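Local coordinates for cysteine desulfurase (Stenotrophomonas maltophilia, PDB 6WCI), which probably releases sulfur from L-cysteine with the help of pyridoxal 5'-phosphate, yielding L-alanine and a sulfur-loaded carrier, at residues I138-H143 with A164-D169; A189-S194 with V218-Q223. All coordinates share one frame; numbering follows the deposited sequence.

Reading from the N terminus, strand 135-139 runs into the turn of 138-143; helix 148-157 then leads back to strand 160-164, an edge strand of the seven-stranded sheet within this chain, and interaction 1 closes that loop at 164-169. Only after this does interaction 2 open: strand 185-191, helix 203-212 and strand 216-220 form a beta-alpha-beta unit whose strands pair there. The two contacts thus follow in series, neither nesting nor crossing, with centres about 12 Å apart. Because strands 135-139 and 185-191 are neighbours in the sheet, Glu142 and Thr139 of interaction 1 meet Thr191 and Ala189 of interaction 2.

Interaction 1. Residues I138-H143 with A164-D169; sequences ITRMEH and AEITPD
Arg140 and Glu165 run side by side just past the ends of two parallel strands; the backbones of the segments are joined through Ala164. Ala164 N donates to Ile138 O (2.9 Å), coming in from above the carbonyl plane, and Ala164 O receives Arg140 N at 2.8 Å, so Ala164 straddles Thr139 as in parallel pairing. The same carbonyl oxygen also takes a CA-H...O contact from Thr139.

The charged pair is a two-pronged, side-on salt bridge. Arg140 NE reaches Glu165 OE1 at 3.1 Å, and Arg140 NH2 reaches Glu165 OE2 at 3.1 Å in a nearly straight bond (175°). Each oxygen offers its syn lone pair, and the guanidinium and carboxylate planes are only 28° apart. Glu165 leaves the backbone away from Arg140, but a bend at chi2 (-44°) swings its carboxylate back to the guanidinium edge. Arg140 NH1 has a further acceptor in Pro387 O.

Apolar contact comes from Ile166, whose CG2 touches Met141 CE at 3.5 Å and lies 3.9 Å from Arg140 CB; its side chain crosses that of Arg140 at about a right angle.

Within 138-143, a type I turn is braced by an ST turn: Thr139 OG1 accepts from Met141 N and donates to Glu142 OE2 (2.7 Å), on the anti lone pair of that oxygen.

Phe281 of the second subunit packs on Ile138 and Arg140. Helix 386-392 packs against this edge of the sheet, with Leu388 on Ile166 and Tyr391 on both Arg140 and Ile166, while on the other flank of strand 135-139 lies strand 185-191.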
loop_
_atom_site.group_PDB
_atom_site.type_symbol
_atom_site.label_atom_id
_atom_site.label_comp_id
_atom_site.label_asym_id
_atom_site.label_seq_id
_atom_site.Cartn_x
_atom_site.Cartn_y
_atom_site.Cartn_z
ATOM N N ILE B 138 -4.119 24.235 -11.166
ATOM C CA ILE B 138 -3.151 23.152 -11.345
ATOM C C ILE B 138 -2.126 23.609 -12.368
ATOM O O ILE B 138 -2.506 24.122 -13.424
ATOM C CB ILE B 138 -3.828 21.858 -11.842
ATOM C CG1 ILE B 138 -5.068 21.526 -10.990
ATOM C CG2 ILE B 138 -2.818 20.705 -11.915
ATOM C CD1 ILE B 138 -5.837 20.321 -11.496
ATOM N N THR B 139 -0.837 23.400 -12.088
ATOM C CA THR B 139 0.174 23.881 -13.031
ATOM C C THR B 139 0.277 22.960 -14.242
ATOM O O THR B 139 -0.003 21.760 -14.170
ATOM C CB THR B 139 1.560 24.004 -12.393
ATOM O OG1 THR B 139 2.303 22.800 -12.621
ATOM C CG2 THR B 139 1.466 24.271 -10.912
ATOM N N ARG B 140 0.700 23.552 -15.361
ATOM C CA ARG B 140 0.901 22.836 -16.616
ATOM C C ARG B 140 1.874 21.664 -16.494
ATOM O O ARG B 140 1.799 20.726 -17.296
ATOM C CB ARG B 140 1.403 23.839 -17.668
ATOM C CG ARG B 140 1.821 23.257 -18.998
ATOM C CD ARG B 140 0.659 22.587 -19.699
ATOM N NE ARG B 140 -0.425 23.522 -19.981
ATOM C CZ ARG B 140 -1.485 23.216 -20.717
ATOM N NH1 ARG B 140 -1.591 22.002 -21.247
ATOM N NH2 ARG B 140 -2.438 24.115 -20.916
ATOM N N MET B 141 2.773 21.682 -15.509
ATOM C CA MET B 141 3.849 20.704 -15.426
ATOM C C MET B 141 3.581 19.606 -14.410
ATOM O O MET B 141 4.474 18.790 -14.155
ATOM C CB MET B 141 5.172 21.400 -15.093
ATOM C CG MET B 141 5.278 21.879 -13.654
ATOM S SD MET B 141 6.915 22.548 -13.263
ATOM C CE MET B 141 7.069 23.877 -14.461
ATOM N N GLU B 142 2.378 19.565 -13.828
ATOM C CA GLU B 142 2.055 18.572 -12.808
ATOM C C GLU B 142 2.063 17.163 -13.382
ATOM O O GLU B 142 1.770 16.938 -14.558
ATOM C CB GLU B 142 0.679 18.843 -12.187
ATOM C CG GLU B 142 0.633 20.124 -11.373
ATOM C CD GLU B 142 1.806 20.217 -10.412
ATOM O OE1 GLU B 142 1.919 19.347 -9.513
ATOM O OE2 GLU B 142 2.626 21.146 -10.573
ATOM N N HIS B 143 2.400 16.211 -12.522
ATOM C CA HIS B 143 2.287 14.803 -12.840
ATOM C C HIS B 143 0.824 14.398 -12.688
ATOM O O HIS B 143 0.067 15.035 -11.951
ATOM C CB HIS B 143 3.223 14.027 -11.905
ATOM C CG HIS B 143 3.230 12.541 -12.087
ATOM N ND1 HIS B 143 2.303 11.719 -11.487
ATOM C CD2 HIS B 143 4.121 11.720 -12.700
ATOM C CE1 HIS B 143 2.585 10.459 -11.767
ATOM N NE2 HIS B 143 3.688 10.431 -12.498
ATOM N N ALA B 164 -2.252 26.778 -14.531
ATOM C CA ALA B 164 -1.172 27.741 -14.353
ATOM C C ALA B 164 -0.062 27.443 -15.362
ATOM O O ALA B 164 0.530 26.360 -15.335
ATOM C CB ALA B 164 -0.648 27.690 -12.917
ATOM N N GLU B 165 0.226 28.403 -16.247
ATOM C CA GLU B 165 1.055 28.107 -17.406
ATOM C C GLU B 165 2.544 28.167 -17.072
ATOM O O GLU B 165 2.970 28.673 -16.032
ATOM C CB GLU B 165 0.757 29.076 -18.563
ATOM C CG GLU B 165 -0.558 28.830 -19.314
ATOM C CD GLU B 165 -0.832 27.348 -19.625
ATOM O OE1 GLU B 165 0.123 26.545 -19.757
ATOM O OE2 GLU B 165 -2.026 26.984 -19.739
ATOM N N ILE B 166 3.342 27.642 -17.995
ATOM C CA ILE B 166 4.790 27.663 -17.887
ATOM C C ILE B 166 5.335 28.452 -19.071
ATOM O O ILE B 166 4.652 28.655 -20.074
ATOM C CB ILE B 166 5.389 26.240 -17.845
ATOM C CG1 ILE B 166 5.110 25.498 -19.151
ATOM C CG2 ILE B 166 4.804 25.443 -16.665
ATOM C CD1 ILE B 166 6.132 24.412 -19.468
ATOM N N THR B 167 6.573 28.903 -18.941
ATOM C CA THR B 167 7.265 29.534 -20.056
ATOM C C THR B 167 8.156 28.521 -20.769
ATOM O O THR B 167 8.555 27.508 -20.185
ATOM C CB THR B 167 8.092 30.728 -19.565
ATOM O OG1 THR B 167 8.949 30.325 -18.495
ATOM C CG2 THR B 167 7.180 31.817 -19.065
ATOM N N PRO B 168 8.478 28.756 -22.061
ATOM C CA PRO B 168 9.145 27.720 -22.871
ATOM C C PRO B 168 10.454 27.177 -22.316
ATOM O O PRO B 168 10.966 26.183 -22.837
ATOM C CB PRO B 168 9.392 28.432 -24.207
ATOM C CG PRO B 168 8.314 29.448 -24.289
ATOM C CD PRO B 168 8.072 29.914 -22.881
ATOM N N ASP B 169 11.029 27.817 -21.303
ATOM C CA ASP B 169 12.211 27.275 -20.648
ATOM C C ASP B 169 11.858 26.276 -19.544
ATOM O O ASP B 169 12.758 25.796 -18.841
ATOM C CB ASP B 169 13.070 28.415 -20.086
ATOM C CG ASP B 169 12.373 29.180 -18.969
ATOM O OD1 ASP B 169 11.123 29.167 -18.916
ATOM O OD2 ASP B 169 13.080 29.795 -18.140
#

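Interaction 2. Residues A189-S194 with V218-Q223; sequences AVTHVS and VVDGSQ
Val190 and Val219 lie side by side on one face of the sheet, pointing the same way, with Val190 CG1 4.1 Å from Val219 CG2. Val190 has CG1 between its backbone N and carbonyl carbon (chi1 51°), which brings this branch toward the neighbouring strand. The other branch of Val219, CG1, meets His192 CB at 3.9 Å. His192 sets out toward 218-223, but its ring leads away to Tyr240 OH, which ND1 meets in a hydrogen bond.

Between the strands, Val190 N binds Val218 O and Val190 O receives Asp220 N; His192 N then donates to Asp220 O (2.8 Å, 174°). These parallel strands, connected through helix 203-212, make a beta-alpha-beta unit in the large sheet of a class-V, fold-type I PLP enzyme; the C-terminal end of strand 216-220 and the loop after it bring Asp220 and Gln223 to the cofactor.

Asp220 lies on the opposite face from the valine pair. Its OD1 accepts Ser222 N at 3.0 Å, an Asx turn that helps fix the carboxylate; OD2 lies close to the pyridine N1 of the PLP-lysine at position 246.

Further along, the branches of Val193 press on the backbone of Gln223, the side chains crossing at about a right angle with Val193 CB 3.8 Å from Gln223 CB. A bend at chi2 (-71°) turns the Gln223 amide away from Val193, and NE2 donates to Ala51 O and to O3 of the cofactor. One water donates to Val193 O and Asp220 O and accepts from Gln223 N (3.0 Å), bridging the two segments beyond the last backbone bond.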
loop_
_atom_site.group_PDB
_atom_site.type_symbol
_atom_site.label_atom_id
_atom_site.label_comp_id
_atom_site.label_asym_id
_atom_site.label_seq_id
_atom_site.Cartn_x
_atom_site.Cartn_y
_atom_site.Cartn_z
ATOM N N ALA B 189 -2.504 23.081 -6.977
ATOM C CA ALA B 189 -1.702 21.864 -7.080
ATOM C C ALA B 189 -0.423 22.209 -7.829
ATOM O O ALA B 189 -0.447 22.433 -9.043
ATOM C CB ALA B 189 -2.469 20.741 -7.781
ATOM N N VAL B 190 0.695 22.237 -7.109
ATOM C CA VAL B 190 1.962 22.700 -7.662
ATOM C C VAL B 190 3.060 21.717 -7.278
ATOM O O VAL B 190 3.195 21.350 -6.104
ATOM C CB VAL B 190 2.299 24.128 -7.182
ATOM C CG1 VAL B 190 2.182 24.236 -5.653
ATOM C CG2 VAL B 190 3.689 24.546 -7.664
ATOM N N THR B 191 3.843 21.289 -8.263
ATOM C CA THR B 191 4.930 20.366 -7.983
ATOM C C THR B 191 6.148 21.106 -7.441
ATOM O O THR B 191 6.400 22.271 -7.764
ATOM C CB THR B 191 5.319 19.574 -9.230
ATOM O OG1 THR B 191 6.257 18.562 -8.859
ATOM C CG2 THR B 191 5.962 20.473 -10.274
ATOM N N HIS B 192 6.890 20.421 -6.571
ATOM C CA HIS B 192 8.138 20.986 -6.083
ATOM C C HIS B 192 9.221 20.820 -7.132
ATOM O O HIS B 192 9.939 21.776 -7.459
ATOM C CB HIS B 192 8.540 20.330 -4.766
ATOM C CG HIS B 192 9.638 21.037 -4.040
ATOM N ND1 HIS B 192 10.018 20.700 -2.759
ATOM C CD2 HIS B 192 10.448 22.058 -4.418
ATOM C CE1 HIS B 192 11.004 21.489 -2.375
ATOM N NE2 HIS B 192 11.283 22.323 -3.362
ATOM N N VAL B 193 9.310 19.624 -7.710
ATOM C CA VAL B 193 10.264 19.327 -8.772
ATOM C C VAL B 193 9.558 18.524 -9.856
ATOM O O VAL B 193 8.900 17.520 -9.564
ATOM C CB VAL B 193 11.489 18.563 -8.244
ATOM C CG1 VAL B 193 12.453 18.255 -9.383
ATOM C CG2 VAL B 193 12.189 19.376 -7.168
ATOM N N SER B 194 9.690 18.971 -11.102
ATOM C CA SER B 194 9.039 18.326 -12.235
ATOM C C SER B 194 9.792 17.060 -12.628
ATOM O O SER B 194 11.016 17.085 -12.804
ATOM C CB SER B 194 8.968 19.304 -13.415
ATOM O OG SER B 194 8.791 18.630 -14.651
ATOM N N VAL B 218 -1.333 22.195 -2.265
ATOM C CA VAL B 218 -0.927 20.794 -2.237
ATOM C C VAL B 218 0.355 20.663 -3.060
ATOM O O VAL B 218 0.340 20.815 -4.290
ATOM C CB VAL B 218 -2.034 19.875 -2.773
ATOM C CG1 VAL B 218 -1.602 18.430 -2.672
ATOM C CG2 VAL B 218 -3.345 20.111 -2.002
ATOM N N VAL B 219 1.473 20.396 -2.393
ATOM C CA VAL B 219 2.781 20.392 -3.035
ATOM C C VAL B 219 3.220 18.947 -3.240
ATOM O O VAL B 219 3.278 18.157 -2.285
ATOM C CB VAL B 219 3.816 21.180 -2.216
ATOM C CG1 VAL B 219 5.178 21.074 -2.847
ATOM C CG2 VAL B 219 3.402 22.637 -2.095
ATOM N N ASP B 220 3.521 18.606 -4.490
ATOM C CA ASP B 220 3.991 17.279 -4.869
ATOM C C ASP B 220 5.513 17.258 -4.749
ATOM O O ASP B 220 6.220 17.839 -5.579
ATOM C CB ASP B 220 3.529 16.954 -6.287
ATOM C CG ASP B 220 3.932 15.571 -6.740
ATOM O OD1 ASP B 220 4.738 14.891 -6.058
ATOM O OD2 ASP B 220 3.416 15.160 -7.798
ATOM N N GLY B 221 6.018 16.592 -3.716
ATOM C CA GLY B 221 7.449 16.587 -3.500
ATOM C C GLY B 221 8.151 15.329 -3.971
ATOM O O GLY B 221 9.274 15.056 -3.530
ATOM N N SER B 222 7.522 14.572 -4.878
ATOM C CA SER B 222 8.013 13.227 -5.195
ATOM C C SER B 222 9.407 13.251 -5.802
ATOM O O SER B 222 10.193 12.318 -5.580
ATOM C CB SER B 222 7.061 12.513 -6.152
ATOM O OG SER B 222 5.719 12.656 -5.736
ATOM N N GLN B 223 9.723 14.283 -6.587
ATOM C CA GLN B 223 11.047 14.431 -7.169
ATOM C C GLN B 223 11.918 15.422 -6.413
ATOM O O GLN B 223 13.048 15.680 -6.841
ATOM C CB GLN B 223 10.946 14.850 -8.640
ATOM C CG GLN B 223 10.240 13.840 -9.526
ATOM C CD GLN B 223 11.067 12.590 -9.753
ATOM O OE1 GLN B 223 12.279 12.590 -9.536
ATOM N NE2 GLN B 223 10.417 11.519 -10.194
HETATM O O HOH W 1 8.173 16.843 -7.097
#